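Local coordinates for protein glucose-6-phosphate isomerase (Thermus thermophilus, PDB 1ZZG) that probably catalyses the reversible isomerisation of glucose 6-phosphate to fructose 6-phosphate, a step shared by glycolysis and gluconeogenesis, at residues A[248-253]-A[345-350]; A[211-216]-A[377-382]; A[237-242]-A[358-363]; A[323-328]-A[333-338]. All blocks are in the same frame, centred on the assembly; numbering follows the deposited sequence.

Interaction 1 of 4, residues A[248-253]-A[345-350]; sequences MVYSER and AEAEAT
Tyr250 lays its ring against Ala347 and carries its hydroxyl on to Thr350, joining the end of a central strand to a helix that covers the mixed beta sheet of this sugar isomerase (SIS) fold. Tyr250 lies just past strand 244-249, at the centre of an inverse gamma turn, while Ala347 and Thr350 sit one turn apart on helix 339-356. The closest CA atoms, those of Tyr250 and Ala347, are 6.6 Å apart, a spacing that the small alanine permits. Its methyl group makes a CH-pi contact: Ala347 CB stands 3.7 Å from the centroid of the Tyr250 ring and 20° off the normal, displaced toward the rim nearer the tyrosine's own backbone. Farther along the ring, Tyr250 CE2 meets Ala347 CA at 3.5 Å, so the helix backbone itself shares in covering this face.

At the far end, the Tyr250 and Thr350 side chains meet at a slant, and the phenol oxygen touches carbon as well as oxygen, with Tyr250 OH 3.1 Å from Thr350 CB. The hydroxyl is hydrogen-bonded to Gln292 OE1, and Gln292 NE2 in turn binds Glu346 OE1, so a single amide serves both the strand end and the helix. Leu310 of the neighbouring strand 306-313 packs on Tyr250 as well. Thr350 turns OG1 anti to its carbonyl carbon (chi1 -63°), which brings this oxygen to 3.0 Å from Tyr250 OH.

Interaction 2 of 4, residues A[211-216]-A[377-382]; sequences MGARKA and LMQHLM
Two helices of the alpha-beta-alpha architecture, 206-221 and 371-391, pack here through small residues, with Ala213 and Ala216 of the first receiving Gln379 of the second. The short segments run in broadly the same direction, crossing at -36°, and their axes approach to 7.7 Å. Such closeness goes with the alanines: the CA atoms of Ala213 and Gln379 are 5.2 Å apart, and those of Ala216 and His380 are equally near.

Gln379 fits between the two alanines, which lie three residues apart on one helix face. Its CB meets the Ala216 methyl, CB to CB, at 3.5 Å, and reaches the Ala213 CB at 3.8 Å. The next carbon, CG, lies anti to the backbone N (chi1 -173°) and runs alongside helix 206-221. A bend at chi2 (78°) then turns the amide off this path, so the aliphatic part of the glutamine does the packing while its polar end is bonded elsewhere. There NE2 donates to Asn217 OD1 and to the Trp43 backbone oxygen, two bonds that fix the rotation of the buried amide. His380 contributes mainly its backbone, the Ala216 methyl lying 3.7 Å from His380 N; its ring leads away to bond Thr232 OG1 through NE2. Trp376, one turn earlier on helix 371-391, also packs on Ala216. Gln379 CG lies 3.4 Å from the backbone oxygen Ala213 O.

Interaction 3 of 4, residues A[237-242]-A[358-363]; sequences HLHRHL and GQRVYA
His239 NE2 accepts a hydrogen bond from Arg360 NH1 at 2.8 Å, linking the turn after helix 228-238 to strand 360-366. The bond is bent, with an angle of 143° at the hydrogen. Seen from the arginine, the acceptor lies near the guanidinium plane, whereas NH1 is tilted 32° out of the imidazole plane; the two flat groups stand almost perpendicular. Arg360 folds round the ring end: its chain bends at chi2 (-64°), bringing CG to 3.2 Å from His239 NE2 while the guanidinium reaches the same nitrogen from farther along the chain. Aliphatic and polar parts of one side chain thus converge on a single ring atom.

Behind this pair, His239 ND1 bonds the Leu235 backbone oxygen in the last turn of helix 228-238, so both ring nitrogens are held. Replacing His239 with an alanine would probably leave Arg360 NH1 without this acceptor and the Leu235 oxygen without its imidazole mate. Leu307 of strand 306-313 touches both His239 and Arg360, and backbone hydrogen bonding between Arg360 and Leu308 ties the arginine into the mixed sheet. His239 also begins a type I turn that closes through Leu242 N and His239 O. With NE2 accepting from a cation and ND1 bonded to a carbonyl oxygen, the imidazole is likely to be neutral with its proton on ND1, and the nearby arginine would disfavour its protonation.

Interaction 4 of 4, residues A[323-328]-A[333-338]; sequences PEVEGL and YLFGKT
Phe335 lies flat on the backbone of Glu324 within the irregular excursion between strand 306-313 and helix 339-356, which holds two type II beta turns, Val325 to Leu328 and Leu334 to Lys337. The tight part is a CH-pi contact: Glu324 CA stands 3.3 Å from the centroid of the Phe335 ring, only 10° off its normal. Glu324 CB covers the ring atom CD2 at 3.4 Å from the same side, and Val325 N lies over the ring toward CZ. Leu328 O also comes within 3.4 Å of Phe335 CZ. Placing CG anti to its carbonyl carbon (chi1 -58°), Phe335 directs the ring over the backbone of residues 323-325.

The looser side belongs to Glu324, whose carboxylate leads away from the ring in an exposed position. An alanine at Phe335 would probably leave the Glu324 CA and Val325 N uncovered on this side and free the two turns to shift against each other. Pro323 and Val325 also pack on Lys141 and Leu140 of the second subunit, so the excursion reaches across the dimer. Pro323 O, buried without a hydrogen-bond partner, lies 3.5 Å from Phe335 CD1.

Interactions 1 and 2 are buried, whereas interactions 3 and 4 combine buried and exposed residues. Interactions 1 and 3 serve the same mixed sheet: helix 228-238 leads into strand 244-249, and helix 339-356 into strand 360-366, so each contact joins one member of either consecutive pair, with centres 19 Å apart. Interaction 2 joins two helices through two alanine methyls and the aliphatic carbons of a glutamine, and interaction 4, its centre about 39 Å from those of 2 and 3, lies on a projecting loop before helix 339-356. Chemistry follows place: aromatic faces meet aliphatic carbons in 1 and 4, both beside the second subunit, while 3 relies on a polar bond from an exposed arginine.

Interaction 1 of 4, residues A[248-253]-A[345-350]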
loop_
_atom_site.group_PDB
_atom_site.type_symbol
_atom_site.label_atom_id
_atom_site.label_comp_id
_atom_site.label_asym_id
_atom_site.label_seq_id
_atom_site.Cartn_x
_atom_site.Cartn_y
_atom_site.Cartn_z
ATOM N N MET A 248 -1.975 11.724 0.654
ATOM C CA MET A 248 -2.437 11.108 1.895
ATOM C C MET A 248 -3.948 11.182 2.102
ATOM O O MET A 248 -4.523 12.266 2.178
ATOM C CB MET A 248 -1.709 11.777 3.063
ATOM C CG MET A 248 -1.946 11.172 4.432
ATOM S SD MET A 248 -0.845 11.987 5.634
ATOM C CE MET A 248 -1.256 11.111 7.133
ATOM N N VAL A 249 -4.585 10.019 2.221
ATOM C CA VAL A 249 -6.033 9.959 2.394
ATOM C C VAL A 249 -6.465 9.535 3.795
ATOM O O VAL A 249 -6.066 8.477 4.280
ATOM C CB VAL A 249 -6.660 8.981 1.377
ATOM C CG1 VAL A 249 -8.176 8.980 1.515
ATOM C CG2 VAL A 249 -6.255 9.374 -0.031
ATOM N N TYR A 250 -7.283 10.366 4.436
ATOM C CA TYR A 250 -7.783 10.073 5.772
ATOM C C TYR A 250 -9.071 9.271 5.739
ATOM O O TYR A 250 -10.147 9.785 6.044
ATOM C CB TYR A 250 -8.004 11.365 6.565
ATOM C CG TYR A 250 -6.776 11.761 7.336
ATOM C CD1 TYR A 250 -5.678 12.330 6.694
ATOM C CD2 TYR A 250 -6.673 11.480 8.701
ATOM C CE1 TYR A 250 -4.503 12.603 7.388
ATOM C CE2 TYR A 250 -5.501 11.747 9.405
ATOM C CZ TYR A 250 -4.422 12.304 8.743
ATOM O OH TYR A 250 -3.255 12.539 9.434
ATOM N N SER A 251 -8.938 8.003 5.369
ATOM C CA SER A 251 -10.062 7.084 5.279
ATOM C C SER A 251 -9.522 5.676 5.094
ATOM O O SER A 251 -8.481 5.484 4.468
ATOM C CB SER A 251 -10.952 7.444 4.085
ATOM O OG SER A 251 -11.977 6.478 3.900
ATOM N N GLU A 252 -10.217 4.693 5.658
ATOM C CA GLU A 252 -9.801 3.306 5.500
ATOM C C GLU A 252 -10.578 2.730 4.312
ATOM O O GLU A 252 -10.066 1.892 3.568
ATOM C CB GLU A 252 -10.085 2.507 6.778
ATOM C CG GLU A 252 -9.727 1.021 6.701
ATOM C CD GLU A 252 -8.230 0.743 6.532
ATOM O OE1 GLU A 252 -7.398 1.665 6.697
ATOM O OE2 GLU A 252 -7.884 -0.424 6.239
ATOM N N ARG A 253 -11.814 3.185 4.131
ATOM C CA ARG A 253 -12.629 2.719 3.008
ATOM C C ARG A 253 -11.911 3.043 1.693
ATOM O O ARG A 253 -12.012 2.296 0.715
ATOM C CB ARG A 253 -14.003 3.397 3.030
ATOM C CG ARG A 253 -14.862 3.029 4.236
ATOM C CD ARG A 253 -16.125 3.866 4.243
ATOM N NE ARG A 253 -16.889 3.661 3.018
ATOM C CZ ARG A 253 -17.791 4.513 2.547
ATOM N NH1 ARG A 253 -18.039 5.639 3.202
ATOM N NH2 ARG A 253 -18.449 4.233 1.426
ATOM N N ALA A 345 -10.444 15.160 13.738
ATOM C CA ALA A 345 -9.518 15.892 14.584
ATOM C C ALA A 345 -8.074 15.562 14.221
ATOM O O ALA A 345 -7.233 16.456 14.134
ATOM C CB ALA A 345 -9.780 15.565 16.048
ATOM N N GLU A 346 -7.784 14.280 14.008
ATOM C CA GLU A 346 -6.424 13.882 13.662
ATOM C C GLU A 346 -6.004 14.408 12.294
ATOM O O GLU A 346 -4.843 14.763 12.085
ATOM C CB GLU A 346 -6.284 12.358 13.682
ATOM C CG GLU A 346 -6.526 11.732 15.042
ATOM C CD GLU A 346 -5.958 10.335 15.128
ATOM O OE1 GLU A 346 -4.719 10.206 15.214
ATOM O OE2 GLU A 346 -6.744 9.366 15.090
ATOM N N ALA A 347 -6.951 14.453 11.363
ATOM C CA ALA A 347 -6.658 14.941 10.020
ATOM C C ALA A 347 -6.306 16.430 10.081
ATOM O O ALA A 347 -5.272 16.855 9.561
ATOM C CB ALA A 347 -7.865 14.713 9.108
ATOM N N GLU A 348 -7.164 17.212 10.730
ATOM C CA GLU A 348 -6.934 18.652 10.857
ATOM C C GLU A 348 -5.630 18.898 11.601
ATOM O O GLU A 348 -4.831 19.748 11.208
ATOM C CB GLU A 348 -8.083 19.327 11.619
ATOM C CG GLU A 348 -9.446 19.325 10.918
ATOM C CD GLU A 348 -9.490 20.192 9.667
ATOM O OE1 GLU A 348 -8.635 21.099 9.523
ATOM O OE2 GLU A 348 -10.394 19.975 8.832
ATOM N N ALA A 349 -5.424 18.140 12.674
ATOM C CA ALA A 349 -4.230 18.259 13.500
ATOM C C ALA A 349 -2.959 17.995 12.701
ATOM O O ALA A 349 -1.996 18.753 12.790
ATOM C CB ALA A 349 -4.318 17.292 14.678
ATOM N N THR A 350 -2.958 16.919 11.921
ATOM C CA THR A 350 -1.792 16.572 11.117
ATOM C C THR A 350 -1.552 17.589 10.005
ATOM O O THR A 350 -0.406 17.940 9.707
ATOM C CB THR A 350 -1.944 15.175 10.496
ATOM O OG1 THR A 350 -2.028 14.200 11.543
ATOM C CG2 THR A 350 -0.757 14.859 9.600
#

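Interaction 2 of 4, residues A[211-216]-A[377-382]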
loop_
_atom_site.group_PDB
_atom_site.type_symbol
_atom_site.label_atom_id
_atom_site.label_comp_id
_atom_site.label_asym_id
_atom_site.label_seq_id
_atom_site.Cartn_x
_atom_site.Cartn_y
_atom_site.Cartn_z
ATOM N N MET A 211 -22.065 10.576 -12.014
ATOM C CA MET A 211 -22.591 11.923 -11.799
ATOM C C MET A 211 -21.501 12.784 -11.163
ATOM O O MET A 211 -21.296 13.930 -11.547
ATOM C CB MET A 211 -23.791 11.886 -10.860
ATOM C CG MET A 211 -25.021 11.208 -11.428
ATOM S SD MET A 211 -26.295 11.110 -10.158
ATOM C CE MET A 211 -26.233 12.830 -9.514
ATOM N N GLY A 212 -20.811 12.225 -10.175
ATOM C CA GLY A 212 -19.742 12.958 -9.519
ATOM C C GLY A 212 -18.627 13.270 -10.497
ATOM O O GLY A 212 -18.052 14.360 -10.463
ATOM N N ALA A 213 -18.314 12.320 -11.376
ATOM C CA ALA A 213 -17.259 12.539 -12.364
ATOM C C ALA A 213 -17.693 13.661 -13.320
ATOM O O ALA A 213 -16.873 14.476 -13.753
ATOM C CB ALA A 213 -16.972 11.245 -13.143
ATOM N N ARG A 214 -18.983 13.700 -13.639
ATOM C CA ARG A 214 -19.529 14.740 -14.517
ATOM C C ARG A 214 -19.309 16.109 -13.861
ATOM O O ARG A 214 -18.983 17.085 -14.534
ATOM C CB ARG A 214 -21.026 14.504 -14.742
ATOM C CG ARG A 214 -21.654 15.331 -15.861
ATOM C CD ARG A 214 -23.094 14.875 -16.095
ATOM N NE ARG A 214 -23.163 13.417 -16.120
ATOM C CZ ARG A 214 -24.215 12.707 -15.726
ATOM N NH1 ARG A 214 -25.301 13.320 -15.279
ATOM N NH2 ARG A 214 -24.168 11.381 -15.750
ATOM N N LYS A 215 -19.489 16.178 -12.543
ATOM C CA LYS A 215 -19.283 17.435 -11.829
ATOM C C LYS A 215 -17.835 17.888 -12.018
ATOM O O LYS A 215 -17.574 19.067 -12.238
ATOM C CB LYS A 215 -19.580 17.260 -10.339
ATOM C CG LYS A 215 -21.016 16.832 -10.040
ATOM C CD LYS A 215 -22.032 17.840 -10.569
ATOM C CE LYS A 215 -21.912 19.185 -9.865
ATOM N NZ LYS A 215 -22.914 20.179 -10.361
ATOM N N ALA A 216 -16.900 16.944 -11.922
ATOM C CA ALA A 216 -15.485 17.247 -12.106
ATOM C C ALA A 216 -15.275 17.803 -13.516
ATOM O O ALA A 216 -14.528 18.769 -13.706
ATOM C CB ALA A 216 -14.645 15.991 -11.902
ATOM N N LEU A 377 -13.660 13.193 -7.109
ATOM C CA LEU A 377 -12.227 13.248 -6.811
ATOM C C LEU A 377 -11.358 12.555 -7.863
ATOM O O LEU A 377 -10.378 13.119 -8.346
ATOM C CB LEU A 377 -11.943 12.641 -5.431
ATOM C CG LEU A 377 -10.466 12.552 -5.020
ATOM C CD1 LEU A 377 -9.815 13.932 -5.106
ATOM C CD2 LEU A 377 -10.359 11.995 -3.607
ATOM N N MET A 378 -11.714 11.330 -8.221
ATOM C CA MET A 378 -10.949 10.593 -9.221
ATOM C C MET A 378 -10.909 11.295 -10.579
ATOM O O MET A 378 -9.847 11.405 -11.196
ATOM C CB MET A 378 -11.517 9.178 -9.371
ATOM C CG MET A 378 -11.286 8.308 -8.139
ATOM S SD MET A 378 -11.991 6.640 -8.277
ATOM C CE MET A 378 -10.784 5.865 -9.364
ATOM N N GLN A 379 -12.057 11.770 -11.047
ATOM C CA GLN A 379 -12.109 12.461 -12.336
ATOM C C GLN A 379 -11.319 13.774 -12.249
ATOM O O GLN A 379 -10.678 14.195 -13.215
ATOM C CB GLN A 379 -13.562 12.752 -12.733
ATOM C CG GLN A 379 -13.711 13.318 -14.152
ATOM C CD GLN A 379 -13.590 12.254 -15.229
ATOM O OE1 GLN A 379 -13.204 11.120 -14.956
ATOM N NE2 GLN A 379 -13.918 12.618 -16.465
ATOM N N HIS A 380 -11.376 14.414 -11.084
ATOM C CA HIS A 380 -10.656 15.663 -10.837
ATOM C C HIS A 380 -9.157 15.432 -10.993
ATOM O O HIS A 380 -8.454 16.239 -11.604
ATOM C CB HIS A 380 -10.950 16.161 -9.412
ATOM C CG HIS A 380 -10.036 17.254 -8.943
ATOM N ND1 HIS A 380 -10.458 18.554 -8.761
ATOM C CD2 HIS A 380 -8.722 17.235 -8.608
ATOM C CE1 HIS A 380 -9.444 19.288 -8.337
ATOM N NE2 HIS A 380 -8.379 18.512 -8.236
ATOM N N LEU A 381 -8.669 14.334 -10.422
ATOM C CA LEU A 381 -7.250 14.011 -10.487
ATOM C C LEU A 381 -6.806 13.656 -11.898
ATOM O O LEU A 381 -5.677 13.958 -12.293
ATOM C CB LEU A 381 -6.922 12.879 -9.512
ATOM C CG LEU A 381 -7.080 13.331 -8.053
ATOM C CD1 LEU A 381 -7.021 12.138 -7.117
ATOM C CD2 LEU A 381 -5.988 14.343 -7.713
ATOM N N MET A 382 -7.687 13.020 -12.664
ATOM C CA MET A 382 -7.332 12.683 -14.031
ATOM C C MET A 382 -7.170 13.980 -14.827
ATOM O O MET A 382 -6.258 14.089 -15.643
ATOM C CB MET A 382 -8.387 11.758 -14.652
ATOM C CG MET A 382 -8.291 10.334 -14.108
ATOM S SD MET A 382 -9.382 9.106 -14.893
ATOM C CE MET A 382 -10.813 9.181 -13.807
#

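Interaction 3 of 4, residues A[237-242]-A[358-363]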
loop_
_atom_site.group_PDB
_atom_site.type_symbol
_atom_site.label_atom_id
_atom_site.label_comp_id
_atom_site.label_asym_id
_atom_site.label_seq_id
_atom_site.Cartn_x
_atom_site.Cartn_y
_atom_site.Cartn_z
ATOM N N HIS A 237 2.548 21.913 -10.228
ATOM C CA HIS A 237 3.465 22.552 -11.169
ATOM C C HIS A 237 4.480 23.464 -10.480
ATOM O O HIS A 237 5.658 23.483 -10.844
ATOM C CB HIS A 237 2.698 23.374 -12.205
ATOM C CG HIS A 237 3.586 24.037 -13.211
ATOM N ND1 HIS A 237 4.456 23.327 -14.011
ATOM C CD2 HIS A 237 3.757 25.342 -13.534
ATOM C CE1 HIS A 237 5.125 24.166 -14.783
ATOM N NE2 HIS A 237 4.720 25.394 -14.513
ATOM N N LEU A 238 4.015 24.218 -9.489
ATOM C CA LEU A 238 4.879 25.137 -8.750
ATOM C C LEU A 238 5.912 24.394 -7.890
ATOM O O LEU A 238 6.854 24.996 -7.376
ATOM C CB LEU A 238 4.031 26.063 -7.874
ATOM C CG LEU A 238 3.057 26.994 -8.606
ATOM C CD1 LEU A 238 2.237 27.758 -7.594
ATOM C CD2 LEU A 238 3.817 27.950 -9.516
ATOM N N HIS A 239 5.731 23.086 -7.738
ATOM C CA HIS A 239 6.662 22.281 -6.964
ATOM C C HIS A 239 7.197 21.148 -7.826
ATOM O O HIS A 239 7.638 20.121 -7.316
ATOM C CB HIS A 239 5.979 21.706 -5.723
ATOM C CG HIS A 239 5.445 22.747 -4.788
ATOM N ND1 HIS A 239 4.213 23.338 -4.958
ATOM C CD2 HIS A 239 5.986 23.313 -3.681
ATOM C CE1 HIS A 239 4.016 24.225 -3.996
ATOM N NE2 HIS A 239 5.078 24.229 -3.208
ATOM N N ARG A 240 7.170 21.348 -9.140
ATOM C CA ARG A 240 7.623 20.325 -10.090
ATOM C C ARG A 240 9.082 19.908 -9.911
ATOM O O ARG A 240 9.503 18.859 -10.393
ATOM C CB ARG A 240 7.413 20.828 -11.521
ATOM C CG ARG A 240 8.272 22.036 -11.878
ATOM C CD ARG A 240 8.159 22.411 -13.355
ATOM N NE ARG A 240 8.516 21.301 -14.236
ATOM C CZ ARG A 240 8.558 21.383 -15.564
ATOM N NH1 ARG A 240 8.269 22.529 -16.166
ATOM N NH2 ARG A 240 8.873 20.319 -16.290
ATOM N N HIS A 241 9.846 20.740 -9.220
ATOM C CA HIS A 241 11.253 20.463 -9.000
ATOM C C HIS A 241 11.474 19.664 -7.707
ATOM O O HIS A 241 12.557 19.121 -7.488
ATOM C CB HIS A 241 12.011 21.775 -8.928
ATOM C CG HIS A 241 11.403 22.753 -7.972
ATOM N ND1 HIS A 241 10.084 23.141 -8.044
ATOM C CD2 HIS A 241 11.934 23.426 -6.925
ATOM C CE1 HIS A 241 9.827 24.011 -7.083
ATOM N NE2 HIS A 241 10.932 24.200 -6.389
ATOM N N LEU A 242 10.484 19.648 -6.815
ATOM C CA LEU A 242 10.610 18.874 -5.575
ATOM C C LEU A 242 10.452 17.409 -5.997
ATOM O O LEU A 242 9.520 17.067 -6.723
ATOM C CB LEU A 242 9.520 19.264 -4.570
ATOM C CG LEU A 242 9.577 20.709 -4.050
ATOM C CD1 LEU A 242 8.629 20.886 -2.874
ATOM C CD2 LEU A 242 10.993 21.028 -3.629
ATOM N N GLY A 358 6.928 23.367 8.309
ATOM C CA GLY A 358 7.453 24.052 7.134
ATOM C C GLY A 358 7.240 23.383 5.782
ATOM O O GLY A 358 7.757 23.859 4.765
ATOM N N GLN A 359 6.484 22.288 5.755
ATOM C CA GLN A 359 6.229 21.577 4.505
ATOM C C GLN A 359 5.136 22.253 3.683
ATOM O O GLN A 359 4.189 22.819 4.230
ATOM C CB GLN A 359 5.809 20.121 4.781
ATOM C CG GLN A 359 6.902 19.235 5.366
ATOM C CD GLN A 359 7.945 18.820 4.348
ATOM O OE1 GLN A 359 8.048 19.402 3.273
ATOM N NE2 GLN A 359 8.736 17.813 4.691
ATOM N N ARG A 360 5.278 22.200 2.364
ATOM C CA ARG A 360 4.273 22.767 1.480
ATOM C C ARG A 360 3.136 21.747 1.457
ATOM O O ARG A 360 3.287 20.643 0.927
ATOM C CB ARG A 360 4.852 22.980 0.077
ATOM C CG ARG A 360 5.754 24.215 -0.041
ATOM C CD ARG A 360 4.937 25.479 0.219
ATOM N NE ARG A 360 5.706 26.721 0.135
ATOM C CZ ARG A 360 6.099 27.297 -0.994
ATOM N NH1 ARG A 360 5.806 26.753 -2.167
ATOM N NH2 ARG A 360 6.788 28.430 -0.947
ATOM N N VAL A 361 2.003 22.119 2.047
ATOM C CA VAL A 361 0.858 21.226 2.123
ATOM C C VAL A 361 -0.472 21.929 1.871
ATOM O O VAL A 361 -0.630 23.112 2.167
ATOM C CB VAL A 361 0.800 20.544 3.514
ATOM C CG1 VAL A 361 0.653 21.601 4.608
ATOM C CG2 VAL A 361 -0.356 19.551 3.565
ATOM N N TYR A 362 -1.421 21.182 1.317
ATOM C CA TYR A 362 -2.756 21.686 1.035
ATOM C C TYR A 362 -3.715 20.529 1.238
ATOM O O TYR A 362 -3.289 19.378 1.365
ATOM C CB TYR A 362 -2.849 22.224 -0.403
ATOM C CG TYR A 362 -2.689 21.193 -1.501
ATOM C CD1 TYR A 362 -3.795 20.521 -2.024
ATOM C CD2 TYR A 362 -1.431 20.906 -2.036
ATOM C CE1 TYR A 362 -3.653 19.594 -3.056
ATOM C CE2 TYR A 362 -1.277 19.980 -3.069
ATOM C CZ TYR A 362 -2.391 19.333 -3.572
ATOM O OH TYR A 362 -2.247 18.449 -4.604
ATOM N N ALA A 363 -5.007 20.821 1.273
ATOM C CA ALA A 363 -5.984 19.771 1.491
ATOM C C ALA A 363 -7.151 19.821 0.533
ATOM O O ALA A 363 -7.550 20.888 0.069
ATOM C CB ALA A 363 -6.503 19.835 2.931
#

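Interaction 4 of 4, residues A[323-328]-A[333-338]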
loop_
_atom_site.group_PDB
_atom_site.type_symbol
_atom_site.label_atom_id
_atom_site.label_comp_id
_atom_site.label_asym_id
_atom_site.label_seq_id
_atom_site.Cartn_x
_atom_site.Cartn_y
_atom_site.Cartn_z
ATOM N N PRO A 323 -17.789 4.572 23.539
ATOM C CA PRO A 323 -18.357 4.292 24.865
ATOM C C PRO A 323 -17.345 4.376 26.005
ATOM O O PRO A 323 -16.157 4.114 25.815
ATOM C CB PRO A 323 -18.925 2.891 24.697
ATOM C CG PRO A 323 -17.928 2.258 23.793
ATOM C CD PRO A 323 -17.674 3.331 22.752
ATOM N N GLU A 324 -17.813 4.756 27.189
ATOM C CA GLU A 324 -16.915 4.855 28.329
ATOM C C GLU A 324 -16.568 3.441 28.775
ATOM O O GLU A 324 -17.370 2.519 28.620
ATOM C CB GLU A 324 -17.570 5.645 29.469
ATOM C CG GLU A 324 -18.714 4.942 30.168
ATOM C CD GLU A 324 -19.420 5.843 31.173
ATOM O OE1 GLU A 324 -18.725 6.585 31.904
ATOM O OE2 GLU A 324 -20.671 5.801 31.237
ATOM N N VAL A 325 -15.358 3.269 29.296
ATOM C CA VAL A 325 -14.903 1.964 29.757
ATOM C C VAL A 325 -14.568 2.022 31.240
ATOM O O VAL A 325 -13.753 2.841 31.672
ATOM C CB VAL A 325 -13.639 1.499 28.990
ATOM C CG1 VAL A 325 -13.180 0.141 29.506
ATOM C CG2 VAL A 325 -13.931 1.421 27.504
ATOM N N GLU A 326 -15.208 1.158 32.020
ATOM C CA GLU A 326 -14.949 1.108 33.450
ATOM C C GLU A 326 -13.541 0.557 33.657
ATOM O O GLU A 326 -13.219 -0.532 33.178
ATOM C CB GLU A 326 -15.969 0.202 34.144
ATOM C CG GLU A 326 -16.006 -1.216 33.596
ATOM C CD GLU A 326 -16.895 -2.138 34.409
ATOM O OE1 GLU A 326 -18.107 -1.845 34.527
ATOM O OE2 GLU A 326 -16.382 -3.157 34.926
ATOM N N GLY A 327 -12.700 1.321 34.348
ATOM C CA GLY A 327 -11.341 0.878 34.604
ATOM C C GLY A 327 -10.309 1.376 33.608
ATOM O O GLY A 327 -9.134 1.010 33.692
ATOM N N LEU A 328 -10.737 2.203 32.660
ATOM C CA LEU A 328 -9.821 2.746 31.658
ATOM C C LEU A 328 -9.988 4.262 31.605
ATOM O O LEU A 328 -10.272 4.837 30.550
ATOM C CB LEU A 328 -10.116 2.135 30.285
ATOM C CG LEU A 328 -9.070 2.386 29.198
ATOM C CD1 LEU A 328 -7.764 1.717 29.588
ATOM C CD2 LEU A 328 -9.570 1.842 27.869
ATOM N N TYR A 333 -10.983 11.135 27.904
ATOM C CA TYR A 333 -11.069 12.295 27.021
ATOM C C TYR A 333 -11.712 11.904 25.688
ATOM O O TYR A 333 -12.147 12.762 24.916
ATOM C CB TYR A 333 -9.678 12.905 26.790
ATOM C CG TYR A 333 -8.745 12.094 25.915
ATOM C CD1 TYR A 333 -8.621 12.364 24.548
ATOM C CD2 TYR A 333 -7.963 11.074 26.458
ATOM C CE1 TYR A 333 -7.736 11.640 23.749
ATOM C CE2 TYR A 333 -7.077 10.343 25.668
ATOM C CZ TYR A 333 -6.967 10.631 24.317
ATOM O OH TYR A 333 -6.086 9.909 23.541
ATOM N N LEU A 334 -11.782 10.599 25.435
ATOM C CA LEU A 334 -12.382 10.081 24.212
ATOM C C LEU A 334 -13.845 9.689 24.417
ATOM O O LEU A 334 -14.628 9.696 23.465
ATOM C CB LEU A 334 -11.600 8.863 23.710
ATOM C CG LEU A 334 -10.173 9.099 23.211
ATOM C CD1 LEU A 334 -9.472 7.764 23.007
ATOM C CD2 LEU A 334 -10.210 9.898 21.915
ATOM N N PHE A 335 -14.213 9.347 25.652
ATOM C CA PHE A 335 -15.588 8.942 25.944
ATOM C C PHE A 335 -16.561 10.043 25.536
ATOM O O PHE A 335 -16.327 11.221 25.809
ATOM C CB PHE A 335 -15.774 8.634 27.441
ATOM C CG PHE A 335 -14.862 7.553 27.976
ATOM C CD1 PHE A 335 -14.223 6.658 27.121
ATOM C CD2 PHE A 335 -14.661 7.422 29.347
ATOM C CE1 PHE A 335 -13.395 5.649 27.625
ATOM C CE2 PHE A 335 -13.834 6.414 29.865
ATOM C CZ PHE A 335 -13.201 5.528 29.002
ATOM N N GLY A 336 -17.652 9.661 24.879
ATOM C CA GLY A 336 -18.631 10.648 24.457
ATOM C C GLY A 336 -18.392 11.165 23.053
ATOM O O GLY A 336 -19.337 11.542 22.363
ATOM N N LYS A 337 -17.132 11.198 22.630
ATOM C CA LYS A 337 -16.787 11.654 21.284
ATOM C C LYS A 337 -17.099 10.509 20.327
ATOM O O LYS A 337 -17.321 9.383 20.770
ATOM C CB LYS A 337 -15.293 11.980 21.188
ATOM C CG LYS A 337 -14.748 12.820 22.333
ATOM C CD LYS A 337 -15.454 14.160 22.444
ATOM C CE LYS A 337 -14.892 14.970 23.603
ATOM N NZ LYS A 337 -15.683 16.205 23.852
ATOM N N THR A 338 -17.110 10.791 19.025
ATOM C CA THR A 338 -17.379 9.757 18.024
ATOM C C THR A 338 -16.085 9.367 17.298
ATOM O O THR A 338 -15.086 10.086 17.353
ATOM C CB THR A 338 -18.393 10.234 16.955
ATOM O OG1 THR A 338 -17.789 11.242 16.133
ATOM C CG2 THR A 338 -19.644 10.802 17.616
#